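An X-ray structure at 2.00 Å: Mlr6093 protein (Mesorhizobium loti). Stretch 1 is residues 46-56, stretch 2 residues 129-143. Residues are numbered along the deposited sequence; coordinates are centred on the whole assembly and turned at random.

Stretch 1, residues 46-56: PSLLITGGNHG
Stretch 2, residues 129-143: LLLPVVDTVLDLHSF

What fills the apolar centre? Leu49, buried and with 113 Å² covered by the other stretch, adopts chi1 t, chi2 p. Its CD1 lies 4.1 Å from Leu130 CD1, its CD2 3.8 Å from Leu131 CD2, and its CB 3.9 Å from Val134 CG2, so the turn before the second strand packs over it. On the opposite face of the sheet, Ile50 (m, t) places CD1 4.1 Å from Leu138 CD2 and CG2 3.9 Å from Leu140 CD1; Leu138 is t, p and Leu140 m, t. Branched aliphatic side chains suit these buried positions.

How are the backbones joined? The strand beginning at Ser47 and the strand beginning at Thr136 run parallel, their directions 17° apart. Leu49, Ile50 and Thr51 are extended (phi/psi -111/134, -117/123, -117/143), as are Val137, Leu138 and Asp139 (-122/131, -112/112, -102/126). Leu49 pairs with Val137, Ile50 with Leu138 and Thr51 with Asp139, CA atoms 4.7 to 4.8 Å apart. Leu49 N donates to Thr136 O (3.1 Å), Leu138 N to Leu49 O (2.8 Å), Thr51 N to Leu138 O (2.9 Å) and Leu140 N to Thr51 O (2.8 Å). Leu49 and Thr51 thus use both their N and O, the alternation typical of parallel strands.

What does a buried polar pair do here? Thr51 (chi1 p) and Asp139 (chi1 t) share the face of Leu49; Thr51 OG1 donates to Asp139 OD1 at 2.8 Å, so the buried hydroxyl of Thr51 has an acceptor for its proton.

How do the ends close? At the start, Asp135 N donates to Ser47 OG (chi1 p) at 2.9 Å, while one water bridges Ser47 N and Asp135 OD2 and another joins Ser47 O to Thr136 OG1. Beyond the strand, Gly53 has phi 68°, a value favouring glycine, and a water links its N to Leu140 O. Finally, His55 NE2 (chi1 m) lies 4.2 Å from His141 NE2 (chi1 t), and a water hydrogen-bonds to both.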

ATOM      1  N   PRO A  46     -21.235  19.221 -22.817  1.00 27.84           N
ATOM      2  CA  PRO A  46     -19.826  18.866 -22.681  1.00 27.03           C
ATOM      3  C   PRO A  46     -19.499  17.393 -22.890  1.00 27.34           C
ATOM      4  O   PRO A  46     -20.354  16.534 -22.658  1.00 27.27           O
ATOM      5  CB  PRO A  46     -19.523  19.267 -21.238  1.00 27.80           C
ATOM      6  CG  PRO A  46     -20.543  20.293 -20.935  1.00 26.83           C
ATOM      7  CD  PRO A  46     -21.746  19.817 -21.573  1.00 27.36           C
ATOM      8  N   SER A  47     -18.281  17.111 -23.350  1.00 26.88           N
ATOM      9  CA  SER A  47     -17.825  15.745 -23.580  1.00 28.67           C
ATOM     10  C   SER A  47     -16.648  15.476 -22.627  1.00 27.92           C
ATOM     11  O   SER A  47     -15.755  16.302 -22.492  1.00 31.27           O
ATOM     12  CB  SER A  47     -17.377  15.548 -25.013  1.00 28.36           C
ATOM     13  OG  SER A  47     -16.387  16.507 -25.312  1.00 33.47           O
ATOM     14  N   LEU A  48     -16.640  14.298 -22.032  1.00 26.87           N
ATOM     15  CA  LEU A  48     -15.663  13.915 -21.021  1.00 24.87           C
ATOM     16  C   LEU A  48     -15.318  12.444 -21.061  1.00 24.85           C
ATOM     17  O   LEU A  48     -16.206  11.608 -21.176  1.00 24.19           O
ATOM     18  CB  LEU A  48     -16.262  14.206 -19.628  1.00 25.48           C
ATOM     19  CG  LEU A  48     -15.402  13.833 -18.399  1.00 25.95           C
ATOM     20  CD1 LEU A  48     -14.149  14.714 -18.328  1.00 22.49           C
ATOM     21  CD2 LEU A  48     -16.201  13.882 -17.103  1.00 22.67           C
ATOM     22  N   LEU A  49     -14.025  12.134 -20.962  1.00 23.66           N
ATOM     23  CA  LEU A  49     -13.560  10.780 -20.777  1.00 24.49           C
ATOM     24  C   LEU A  49     -12.999  10.712 -19.372  1.00 22.84           C
ATOM     25  O   LEU A  49     -12.214  11.570 -18.995  1.00 22.81           O
ATOM     26  CB  LEU A  49     -12.432  10.424 -21.740  1.00 24.42           C
ATOM     27  CG  LEU A  49     -11.709   9.087 -21.535  1.00 27.56           C
ATOM     28  CD1 LEU A  49     -12.653   7.855 -21.692  1.00 27.42           C
ATOM     29  CD2 LEU A  49     -10.564   9.045 -22.536  1.00 21.35           C
ATOM     30  N   ILE A  50     -13.365   9.673 -18.635  1.00 23.73           N
ATOM     31  CA  ILE A  50     -12.810   9.366 -17.328  1.00 22.80           C
ATOM     32  C   ILE A  50     -12.094   8.020 -17.386  1.00 26.48           C
ATOM     33  O   ILE A  50     -12.696   6.983 -17.707  1.00 25.99           O
ATOM     34  CB  ILE A  50     -13.903   9.301 -16.214  1.00 22.57           C
ATOM     35  CG1 ILE A  50     -14.816  10.514 -16.305  1.00 24.94           C
ATOM     36  CG2 ILE A  50     -13.243   9.154 -14.822  1.00 21.90           C
ATOM     37  CD1 ILE A  50     -15.737  10.650 -15.143  1.00 22.20           C
ATOM     38  N   THR A  51     -10.811   8.025 -17.033  1.00 29.27           N
ATOM     39  CA  THR A  51      -9.981   6.839 -17.054  1.00 29.41           C
ATOM     40  C   THR A  51      -9.475   6.461 -15.639  1.00 29.72           C
ATOM     41  O   THR A  51      -9.199   7.332 -14.820  1.00 27.25           O
ATOM     42  CB  THR A  51      -8.767   6.991 -17.998  1.00 29.93           C
ATOM     43  OG1 THR A  51      -7.954   8.104 -17.617  1.00 30.27           O
ATOM     44  CG2 THR A  51      -9.183   7.161 -19.451  1.00 25.16           C
ATOM     45  N   GLY A  52      -9.402   5.153 -15.374  1.00 28.29           N
ATOM     46  CA  GLY A  52      -8.767   4.604 -14.163  1.00 27.25           C
ATOM     47  C   GLY A  52      -7.839   3.477 -14.557  1.00 25.51           C
ATOM     48  O   GLY A  52      -7.851   3.030 -15.699  1.00 25.23           O
ATOM     49  N   GLY A  53      -7.037   3.010 -13.617  1.00 25.85           N
ATOM     50  CA  GLY A  53      -6.259   1.797 -13.828  1.00 25.48           C
ATOM     51  C   GLY A  53      -5.152   1.806 -14.838  1.00 26.70           C
ATOM     52  O   GLY A  53      -4.882   0.785 -15.433  1.00 23.47           O
ATOM     53  N   ASN A  54      -4.525   2.961 -15.058  1.00 30.02           N
ATOM     54  CA  ASN A  54      -3.319   3.013 -15.889  1.00 31.26           C
ATOM     55  C   ASN A  54      -2.230   2.174 -15.226  1.00 31.78           C
ATOM     56  O   ASN A  54      -1.396   1.606 -15.919  1.00 31.20           O
ATOM     57  CB  ASN A  54      -2.795   4.443 -16.069  1.00 30.99           C
ATOM     58  CG  ASN A  54      -1.479   4.476 -16.849  1.00 36.32           C
ATOM     59  OD1 ASN A  54      -1.484   4.292 -18.051  1.00 31.61           O
ATOM     60  ND2 ASN A  54      -0.354   4.701 -16.164  1.00 35.71           N
ATOM     61  N   HIS A  55      -2.217   2.158 -13.884  1.00 30.42           N
ATOM     62  CA  HIS A  55      -1.273   1.345 -13.117  1.00 30.23           C
ATOM     63  C   HIS A  55      -2.030   0.288 -12.358  1.00 29.26           C
ATOM     64  O   HIS A  55      -3.132   0.520 -11.929  1.00 30.98           O
ATOM     65  CB  HIS A  55      -0.451   2.199 -12.175  1.00 29.11           C
ATOM     66  CG  HIS A  55       0.407   3.203 -12.877  1.00 28.64           C
ATOM     67  ND1 HIS A  55       1.487   2.846 -13.665  1.00 30.06           N
ATOM     68  CD2 HIS A  55       0.366   4.554 -12.883  1.00 25.17           C
ATOM     69  CE1 HIS A  55       2.045   3.945 -14.149  1.00 31.04           C
ATOM     70  NE2 HIS A  55       1.397   4.991 -13.676  1.00 27.51           N
ATOM     71  N   GLY A  56      -1.426  -0.864 -12.153  1.00 31.67           N
ATOM     72  CA  GLY A  56      -2.146  -1.974 -11.530  1.00 36.80           C
ATOM     73  C   GLY A  56      -2.255  -2.152 -10.022  1.00 40.05           C
ATOM     74  O   GLY A  56      -3.029  -3.001  -9.535  1.00 44.15           O
ATOM     75  N   LEU A 129     -10.251   5.836 -30.915  1.00 28.49           N
ATOM     76  CA  LEU A 129     -11.686   5.707 -30.644  1.00 29.70           C
ATOM     77  C   LEU A 129     -12.322   6.596 -29.590  1.00 29.07           C
ATOM     78  O   LEU A 129     -13.527   6.854 -29.667  1.00 31.35           O
ATOM     79  CB  LEU A 129     -11.990   4.244 -30.303  1.00 27.86           C
ATOM     80  CG  LEU A 129     -11.749   3.344 -31.525  1.00 30.88           C
ATOM     81  CD1 LEU A 129     -11.354   1.976 -31.142  1.00 43.48           C
ATOM     82  CD2 LEU A 129     -13.004   3.371 -32.412  1.00 32.20           C
ATOM     83  N   LEU A 130     -11.563   7.018 -28.587  1.00 28.80           N
ATOM     84  CA  LEU A 130     -12.154   7.778 -27.467  1.00 27.87           C
ATOM     85  C   LEU A 130     -11.696   9.218 -27.414  1.00 28.23           C
ATOM     86  O   LEU A 130     -12.526  10.112 -27.298  1.00 29.88           O
ATOM     87  CB  LEU A 130     -11.862   7.069 -26.149  1.00 29.94           C
ATOM     88  CG  LEU A 130     -12.320   5.607 -26.000  1.00 31.07           C
ATOM     89  CD1 LEU A 130     -11.931   5.112 -24.583  1.00 24.32           C
ATOM     90  CD2 LEU A 130     -13.821   5.423 -26.198  1.00 24.76           C
ATOM     91  N   LEU A 131     -10.399   9.453 -27.575  1.00 27.84           N
ATOM     92  CA  LEU A 131      -9.863  10.814 -27.522  1.00 28.36           C
ATOM     93  C   LEU A 131     -10.463  11.805 -28.507  1.00 27.24           C
ATOM     94  O   LEU A 131     -10.687  12.944 -28.120  1.00 28.71           O
ATOM     95  CB  LEU A 131      -8.334  10.827 -27.618  1.00 26.29           C
ATOM     96  CG  LEU A 131      -7.589  10.107 -26.500  1.00 30.09           C
ATOM     97  CD1 LEU A 131      -6.113  10.447 -26.637  1.00 29.45           C
ATOM     98  CD2 LEU A 131      -8.123  10.490 -25.134  1.00 29.47           C
ATOM     99  N   PRO A 132     -10.728  11.383 -29.770  1.00 29.96           N
ATOM    100  CA  PRO A 132     -11.289  12.352 -30.721  1.00 29.87           C
ATOM    101  C   PRO A 132     -12.721  12.878 -30.406  1.00 29.85           C
ATOM    102  O   PRO A 132     -13.078  13.959 -30.868  1.00 29.48           O
ATOM    103  CB  PRO A 132     -11.253  11.597 -32.052  1.00 30.97           C
ATOM    104  CG  PRO A 132     -10.233  10.494 -31.849  1.00 28.66           C
ATOM    105  CD  PRO A 132     -10.499  10.082 -30.433  1.00 30.04           C
ATOM    106  N   VAL A 133     -13.478  12.160 -29.584  1.00 27.44           N
ATOM    107  CA  VAL A 133     -14.822  12.562 -29.224  1.00 29.73           C
ATOM    108  C   VAL A 133     -14.947  13.305 -27.888  1.00 28.87           C
ATOM    109  O   VAL A 133     -16.071  13.629 -27.486  1.00 28.19           O
ATOM    110  CB  VAL A 133     -15.782  11.365 -29.306  1.00 30.48           C
ATOM    111  CG1 VAL A 133     -15.591  10.691 -30.644  1.00 33.24           C
ATOM    112  CG2 VAL A 133     -15.576  10.356 -28.162  1.00 30.53           C
ATOM    113  N   VAL A 134     -13.826  13.599 -27.211  1.00 27.94           N
ATOM    114  CA  VAL A 134     -13.884  14.330 -25.946  1.00 24.95           C
ATOM    115  C   VAL A 134     -13.008  15.584 -25.918  1.00 24.62           C
ATOM    116  O   VAL A 134     -11.994  15.659 -26.579  1.00 25.52           O
ATOM    117  CB  VAL A 134     -13.621  13.409 -24.721  1.00 25.91           C
ATOM    118  CG1 VAL A 134     -14.653  12.256 -24.712  1.00 21.40           C
ATOM    119  CG2 VAL A 134     -12.179  12.870 -24.711  1.00 22.10           C
ATOM    120  N   ASP A 135     -13.456  16.586 -25.168  1.00 25.58           N
ATOM    121  CA  ASP A 135     -12.718  17.825 -24.963  1.00 26.91           C
ATOM    122  C   ASP A 135     -11.974  17.851 -23.624  1.00 24.35           C
ATOM    123  O   ASP A 135     -11.104  18.704 -23.438  1.00 26.58           O
ATOM    124  CB  ASP A 135     -13.671  19.015 -24.997  1.00 28.59           C
ATOM    125  CG  ASP A 135     -14.324  19.230 -26.383  1.00 32.85           C
ATOM    126  OD1 ASP A 135     -13.626  19.049 -27.401  1.00 35.71           O
ATOM    127  OD2 ASP A 135     -15.526  19.604 -26.438  1.00 37.07           O
ATOM    128  N   THR A 136     -12.319  16.948 -22.712  1.00 24.98           N
ATOM    129  CA  THR A 136     -11.805  16.940 -21.330  1.00 23.27           C
ATOM    130  C   THR A 136     -11.530  15.497 -20.977  1.00 24.22           C
ATOM    131  O   THR A 136     -12.288  14.611 -21.351  1.00 20.95           O
ATOM    132  CB  THR A 136     -12.839  17.602 -20.347  1.00 22.74           C
ATOM    133  OG1 THR A 136     -13.139  18.928 -20.789  1.00 28.78           O
ATOM    134  CG2 THR A 136     -12.333  17.687 -18.882  1.00 24.47           C
ATOM    135  N   VAL A 137     -10.375  15.243 -20.377  1.00 26.84           N
ATOM    136  CA  VAL A 137     -10.056  13.930 -19.886  1.00 25.10           C
ATOM    137  C   VAL A 137      -9.765  14.060 -18.397  1.00 24.64           C
ATOM    138  O   VAL A 137      -8.999  14.940 -17.985  1.00 22.36           O
ATOM    139  CB  VAL A 137      -8.853  13.263 -20.581  1.00 25.14           C
ATOM    140  CG1 VAL A 137      -8.597  11.922 -19.913  1.00 22.52           C
ATOM    141  CG2 VAL A 137      -9.089  13.089 -22.078  1.00 27.48           C
ATOM    142  N   LEU A 138     -10.399  13.198 -17.612  1.00 25.86           N
ATOM    143  CA  LEU A 138     -10.195  13.086 -16.175  1.00 26.97           C
ATOM    144  C   LEU A 138      -9.527  11.735 -15.906  1.00 27.28           C
ATOM    145  O   LEU A 138     -10.167  10.693 -16.089  1.00 27.69           O
ATOM    146  CB  LEU A 138     -11.522  13.196 -15.412  1.00 27.55           C
ATOM    147  CG  LEU A 138     -11.526  12.910 -13.889  1.00 26.57           C
ATOM    148  CD1 LEU A 138     -10.559  13.830 -13.098  1.00 24.40           C
ATOM    149  CD2 LEU A 138     -12.934  13.033 -13.379  1.00 24.09           C
ATOM    150  N   ASP A 139      -8.261  11.745 -15.475  1.00 26.56           N
ATOM    151  CA  ASP A 139      -7.541  10.504 -15.124  1.00 28.90           C
ATOM    152  C   ASP A 139      -7.498  10.353 -13.604  1.00 31.39           C
ATOM    153  O   ASP A 139      -7.080  11.269 -12.900  1.00 30.26           O
ATOM    154  CB  ASP A 139      -6.142  10.505 -15.733  1.00 29.40           C
ATOM    155  CG  ASP A 139      -5.361   9.178 -15.495  1.00 37.77           C
ATOM    156  OD1 ASP A 139      -5.881   8.050 -15.700  1.00 31.44           O
ATOM    157  OD2 ASP A 139      -4.173   9.286 -15.130  1.00 39.50           O
ATOM    158  N   LEU A 140      -7.957   9.191 -13.112  1.00 30.82           N
ATOM    159  CA  LEU A 140      -7.966   8.834 -11.694  1.00 31.15           C
ATOM    160  C   LEU A 140      -6.628   8.094 -11.522  1.00 31.12           C
ATOM    161  O   LEU A 140      -6.518   6.888 -11.760  1.00 29.91           O
ATOM    162  CB  LEU A 140      -9.206   8.012 -11.359  1.00 30.34           C
ATOM    163  CG  LEU A 140     -10.532   8.631 -11.862  1.00 31.94           C
ATOM    164  CD1 LEU A 140     -11.708   7.721 -11.559  1.00 22.73           C
ATOM    165  CD2 LEU A 140     -10.802  10.059 -11.317  1.00 26.56           C
ATOM    166  N   HIS A 141      -5.614   8.870 -11.124  1.00 31.51           N
ATOM    167  CA  HIS A 141      -4.191   8.480 -11.229  1.00 33.93           C
ATOM    168  C   HIS A 141      -3.535   7.915  -9.961  1.00 35.11           C
ATOM    169  O   HIS A 141      -3.825   8.334  -8.829  1.00 36.03           O
ATOM    170  CB  HIS A 141      -3.420   9.696 -11.731  1.00 33.28           C
ATOM    171  CG  HIS A 141      -1.967   9.452 -11.982  1.00 39.11           C
ATOM    172  ND1 HIS A 141      -0.985   9.880 -11.114  1.00 41.03           N
ATOM    173  CD2 HIS A 141      -1.329   8.821 -13.000  1.00 40.62           C
ATOM    174  CE1 HIS A 141       0.199   9.515 -11.583  1.00 43.18           C
ATOM    175  NE2 HIS A 141       0.018   8.872 -12.727  1.00 40.60           N
ATOM    176  N   SER A 142      -2.680   6.921 -10.174  1.00 34.96           N
ATOM    177  CA  SER A 142      -1.988   6.286  -9.091  1.00 37.07           C
ATOM    178  C   SER A 142      -0.741   7.067  -8.806  1.00 35.54           C
ATOM    179  O   SER A 142       0.149   7.088  -9.627  1.00 33.70           O
ATOM    180  CB  SER A 142      -1.589   4.871  -9.468  1.00 37.74           C
ATOM    181  OG  SER A 142      -0.878   4.280  -8.392  1.00 39.97           O
ATOM    182  N   PHE A 143      -0.681   7.722  -7.660  1.00 35.53           N
ATOM    183  CA  PHE A 143       0.534   8.455  -7.309  1.00 38.75           C
ATOM    184  C   PHE A 143       1.668   7.434  -7.037  1.00 39.12           C
ATOM    185  O   PHE A 143       2.802   7.623  -7.499  1.00 41.51           O
ATOM    186  CB  PHE A 143       0.275   9.358  -6.109  1.00 39.99           C
ATOM    187  CG  PHE A 143       1.347  10.365  -5.887  1.00 38.16           C
ATOM    188  CD1 PHE A 143       1.415  11.498  -6.695  1.00 39.70           C
ATOM    189  CD2 PHE A 143       2.304  10.180  -4.903  1.00 37.44           C
ATOM    190  CE1 PHE A 143       2.388  12.432  -6.513  1.00 39.93           C
ATOM    191  CE2 PHE A 143       3.298  11.117  -4.720  1.00 32.47           C
ATOM    192  CZ  PHE A 143       3.326  12.252  -5.526  1.00 35.11           C
TER
HETATM  193  O   HOH W   1     -16.859  19.675 -24.332  1.00 31.70           O
HETATM  194  O   HOH W   2     -15.771  18.900 -21.828  1.00 40.11           O
HETATM  195  O   HOH W   3      -6.302   4.328 -11.005  1.00 20.84           O
HETATM  196  O   HOH W   4      -5.249   5.829 -14.187  1.00 31.09           O
HETATM  197  O   HOH W   5       2.392   7.592 -14.470  1.00 36.30           O